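Local structure of putative uncharacterized protein (Mycobacterium abscessus, 3RR6) at residues P109-E114 against K166-F171. The protein is of unknown function but belongs to the fumarylacetoacetate hydrolase family, probably binds a metal ion and may act as an isomerase or acetylpyruvate hydrolase. Sequence-based numbering, arbitrary orientation.
With EDO (1,2-ethanediol), chain E.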
ATOM      1  N   PRO A 109      16.577  -5.205  -9.934  1.00 17.23           N
ATOM      2  CA  PRO A 109      16.890  -5.381 -11.351  1.00 18.66           C
ATOM      3  C   PRO A 109      18.368  -5.233 -11.652  1.00 18.62           C
ATOM      4  O   PRO A 109      19.020  -4.390 -11.054  1.00 17.72           O
ATOM      5  CB  PRO A 109      16.125  -4.222 -12.016  1.00 18.83           C
ATOM      6  CG  PRO A 109      15.132  -3.828 -11.089  1.00 18.95           C
ATOM      7  CD  PRO A 109      15.671  -4.059  -9.736  1.00 17.37           C
ATOM      8  N   PRO A 110      18.900  -6.027 -12.597  1.00 19.97           N
ATOM      9  CA  PRO A 110      20.307  -5.846 -12.944  1.00 20.59           C
ATOM     10  C   PRO A 110      20.629  -4.458 -13.502  1.00 20.36           C
ATOM     11  O   PRO A 110      21.777  -4.025 -13.413  1.00 21.52           O
ATOM     12  CB  PRO A 110      20.575  -6.928 -14.003  1.00 21.35           C
ATOM     13  CG  PRO A 110      19.298  -7.522 -14.342  1.00 21.44           C
ATOM     14  CD  PRO A 110      18.250  -7.097 -13.370  1.00 20.62           C
ATOM     15  N   SER A 111      19.630  -3.770 -14.049  1.00 19.26           N
ATOM     16  CA  SER A 111      19.828  -2.431 -14.585  1.00 19.03           C
ATOM     17  C   SER A 111      19.743  -1.318 -13.534  1.00 18.40           C
ATOM     18  O   SER A 111      20.007  -0.159 -13.858  1.00 18.26           O
ATOM     19  CB  SER A 111      18.817  -2.147 -15.695  1.00 18.96           C
ATOM     20  OG  SER A 111      17.489  -2.120 -15.199  1.00 18.46           O
ATOM     21  N   ALA A 112      19.375  -1.665 -12.299  1.00 18.28           N
ATOM     22  CA  ALA A 112      19.210  -0.673 -11.227  1.00 18.46           C
ATOM     23  C   ALA A 112      20.362  -0.731 -10.241  1.00 19.03           C
ATOM     24  O   ALA A 112      20.669  -1.797  -9.705  1.00 19.86           O
ATOM     25  CB  ALA A 112      17.897  -0.899 -10.486  1.00 18.07           C
ATOM     26  N   THR A 113      20.978   0.421  -9.995  1.00 19.30           N
ATOM     27  CA  THR A 113      22.111   0.531  -9.078  1.00 19.88           C
ATOM     28  C   THR A 113      21.771   1.113  -7.702  1.00 19.31           C
ATOM     29  O   THR A 113      22.552   0.945  -6.760  1.00 19.94           O
ATOM     30  CB  THR A 113      23.240   1.398  -9.688  1.00 20.28           C
ATOM     31  OG1 THR A 113      22.819   2.765  -9.774  1.00 21.70           O
ATOM     32  CG2 THR A 113      23.634   0.882 -11.073  1.00 22.67           C
ATOM     33  N   GLU A 114      20.637   1.802  -7.572  1.00 17.63           N
ATOM     34  CA  GLU A 114      20.274   2.462  -6.318  1.00 17.61           C
ATOM     35  C   GLU A 114      18.771   2.356  -6.090  1.00 15.96           C
ATOM     36  O   GLU A 114      18.002   3.117  -6.686  1.00 17.30           O
ATOM     37  CB  GLU A 114      20.670   3.939  -6.366  1.00 18.65           C
ATOM     38  CG  GLU A 114      20.448   4.676  -5.065  1.00 21.61           C
ATOM     39  CD  GLU A 114      20.890   6.131  -5.105  1.00 26.48           C
ATOM     40  OE1 GLU A 114      20.682   6.829  -4.085  1.00 30.21           O
ATOM     41  OE2 GLU A 114      21.434   6.586  -6.140  1.00 28.73           O
ATOM     42  N   LYS A 166       9.738   3.113 -10.747  1.00 10.89           N
ATOM     43  CA  LYS A 166       8.765   2.597  -9.791  1.00 11.42           C
ATOM     44  C   LYS A 166       7.974   1.411 -10.312  1.00 11.30           C
ATOM     45  O   LYS A 166       7.135   0.859  -9.589  1.00 11.87           O
ATOM     46  CB  LYS A 166       7.823   3.727  -9.392  1.00 12.09           C
ATOM     47  CG  LYS A 166       8.527   4.807  -8.568  1.00 14.07           C
ATOM     48  CD  LYS A 166       7.610   5.947  -8.321  1.00 16.09           C
ATOM     49  CE  LYS A 166       8.261   7.023  -7.477  1.00 16.29           C
ATOM     50  NZ  LYS A 166       8.451   6.642  -6.040  1.00 16.62           N
ATOM     51  N   GLY A 167       8.262   0.991 -11.546  1.00 11.16           N
ATOM     52  CA  GLY A 167       7.406   0.049 -12.260  1.00 11.25           C
ATOM     53  C   GLY A 167       7.949  -1.345 -12.497  1.00 11.44           C
ATOM     54  O   GLY A 167       7.291  -2.169 -13.148  1.00 11.77           O
ATOM     55  N   HIS A 168       9.147  -1.620 -11.996  1.00 10.89           N
ATOM     56  CA  HIS A 168       9.740  -2.947 -12.106  1.00 10.80           C
ATOM     57  C   HIS A 168       8.879  -3.986 -11.385  1.00 10.66           C
ATOM     58  O   HIS A 168       8.253  -3.695 -10.366  1.00 10.58           O
ATOM     59  CB  HIS A 168      11.155  -2.954 -11.520  1.00 11.20           C
ATOM     60  CG  HIS A 168      12.110  -2.060 -12.244  1.00 11.05           C
ATOM     61  ND1 HIS A 168      12.758  -2.438 -13.398  1.00 12.13           N
ATOM     62  CD2 HIS A 168      12.534  -0.803 -11.966  1.00 11.72           C
ATOM     63  CE1 HIS A 168      13.531  -1.448 -13.808  1.00 11.88           C
ATOM     64  NE2 HIS A 168      13.414  -0.443 -12.957  1.00 11.54           N
ATOM     65  N   ASP A 169       8.809  -5.195 -11.930  1.00 10.81           N
ATOM     66  CA  ASP A 169       8.140  -6.280 -11.228  1.00 11.45           C
ATOM     67  C   ASP A 169       8.706  -6.352  -9.793  1.00 11.61           C
ATOM     68  O   ASP A 169       9.911  -6.170  -9.579  1.00 12.01           O
ATOM     69  CB  ASP A 169       8.354  -7.621 -11.936  1.00 12.13           C
ATOM     70  CG  ASP A 169       7.533  -7.799 -13.216  1.00 13.15           C
ATOM     71  OD1 ASP A 169       6.817  -6.886 -13.676  1.00 11.38           O
ATOM     72  OD2 ASP A 169       7.615  -8.922 -13.772  1.00 14.02           O
ATOM     73  N   THR A 170       7.809  -6.601  -8.840  1.00 11.36           N
ATOM     74  CA  THR A 170       8.085  -6.691  -7.390  1.00 11.22           C
ATOM     75  C   THR A 170       8.257  -5.363  -6.659  1.00 11.17           C
ATOM     76  O   THR A 170       8.432  -5.366  -5.441  1.00 11.30           O
ATOM     77  CB  THR A 170       9.279  -7.637  -7.016  1.00 11.73           C
ATOM     78  OG1 THR A 170      10.542  -6.966  -7.183  1.00 11.81           O
ATOM     79  CG2 THR A 170       9.245  -8.923  -7.811  1.00 12.57           C
ATOM     80  N   PHE A 171       8.170  -4.235  -7.359  1.00 10.32           N
ATOM     81  CA  PHE A 171       8.366  -2.932  -6.701  1.00 10.36           C
ATOM     82  C   PHE A 171       7.126  -2.358  -5.990  1.00 10.66           C
ATOM     83  O   PHE A 171       7.160  -1.215  -5.549  1.00 10.97           O
ATOM     84  CB  PHE A 171       8.959  -1.906  -7.680  1.00 10.70           C
ATOM     85  CG  PHE A 171      10.463  -1.999  -7.842  1.00 10.70           C
ATOM     86  CD1 PHE A 171      11.173  -3.176  -7.599  1.00 11.91           C
ATOM     87  CD2 PHE A 171      11.168  -0.879  -8.248  1.00 11.23           C
ATOM     88  CE1 PHE A 171      12.551  -3.217  -7.756  1.00 13.31           C
ATOM     89  CE2 PHE A 171      12.542  -0.920  -8.403  1.00 11.61           C
ATOM     90  CZ  PHE A 171      13.230  -2.086  -8.163  1.00 12.71           C
TER
HETATM   91  C1  EDO E 265      15.177  -1.678 -17.842  1.00 21.63           C
HETATM   92  O1  EDO E 265      15.565  -0.888 -16.719  1.00 17.04           O
HETATM   93  C2  EDO E 265      16.027  -1.300 -19.036  1.00 24.70           C
HETATM   94  O2  EDO E 265      17.388  -1.713 -18.812  1.00 26.73           O
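Pro109 lays its ring against two aromatic side chains, those of His168 and Phe171. Its CG sits over one face of the imidazole, 3.7 Å from the ring centroid and 18° off the normal, a CH-pi contact displaced toward the ND1 side. CD rests against Phe171 CZ (3.5 Å), an apolar contact. Proline suits this place: a compact, rigid ring offers aliphatic CH groups to both partners. His168 CG stands opposite its carbonyl carbon (chi1 -63°), which turns the imidazole out toward Pro109, while the CB methylene, not the imidazole, covers the centre of one Phe171 face. Both segments carry a beta turn, type I from Pro109 to Ala112 and type II from His168 to Phe171, within the fumarylacetoacetate hydrolase C-terminal family region. At the imidazole edge lies O1 of a 1,2-ethanediol, probably from the crystallisation liquor; the short hydroxyl of Ser111 reaches it (OG to O1 2.7 Å), and the diol also bonds Arg164. Histidine adds to its flat face a nitrogen for a second partner: His155 ND1 bonds His168 NE2 and helps set the ring's rotation, while His155 NE2 bonds Ser111 O. Farther out, Arg262 holds the carbonyls of Pro109 and Ala112, and Thr170 OG1 bonds Gln107 N.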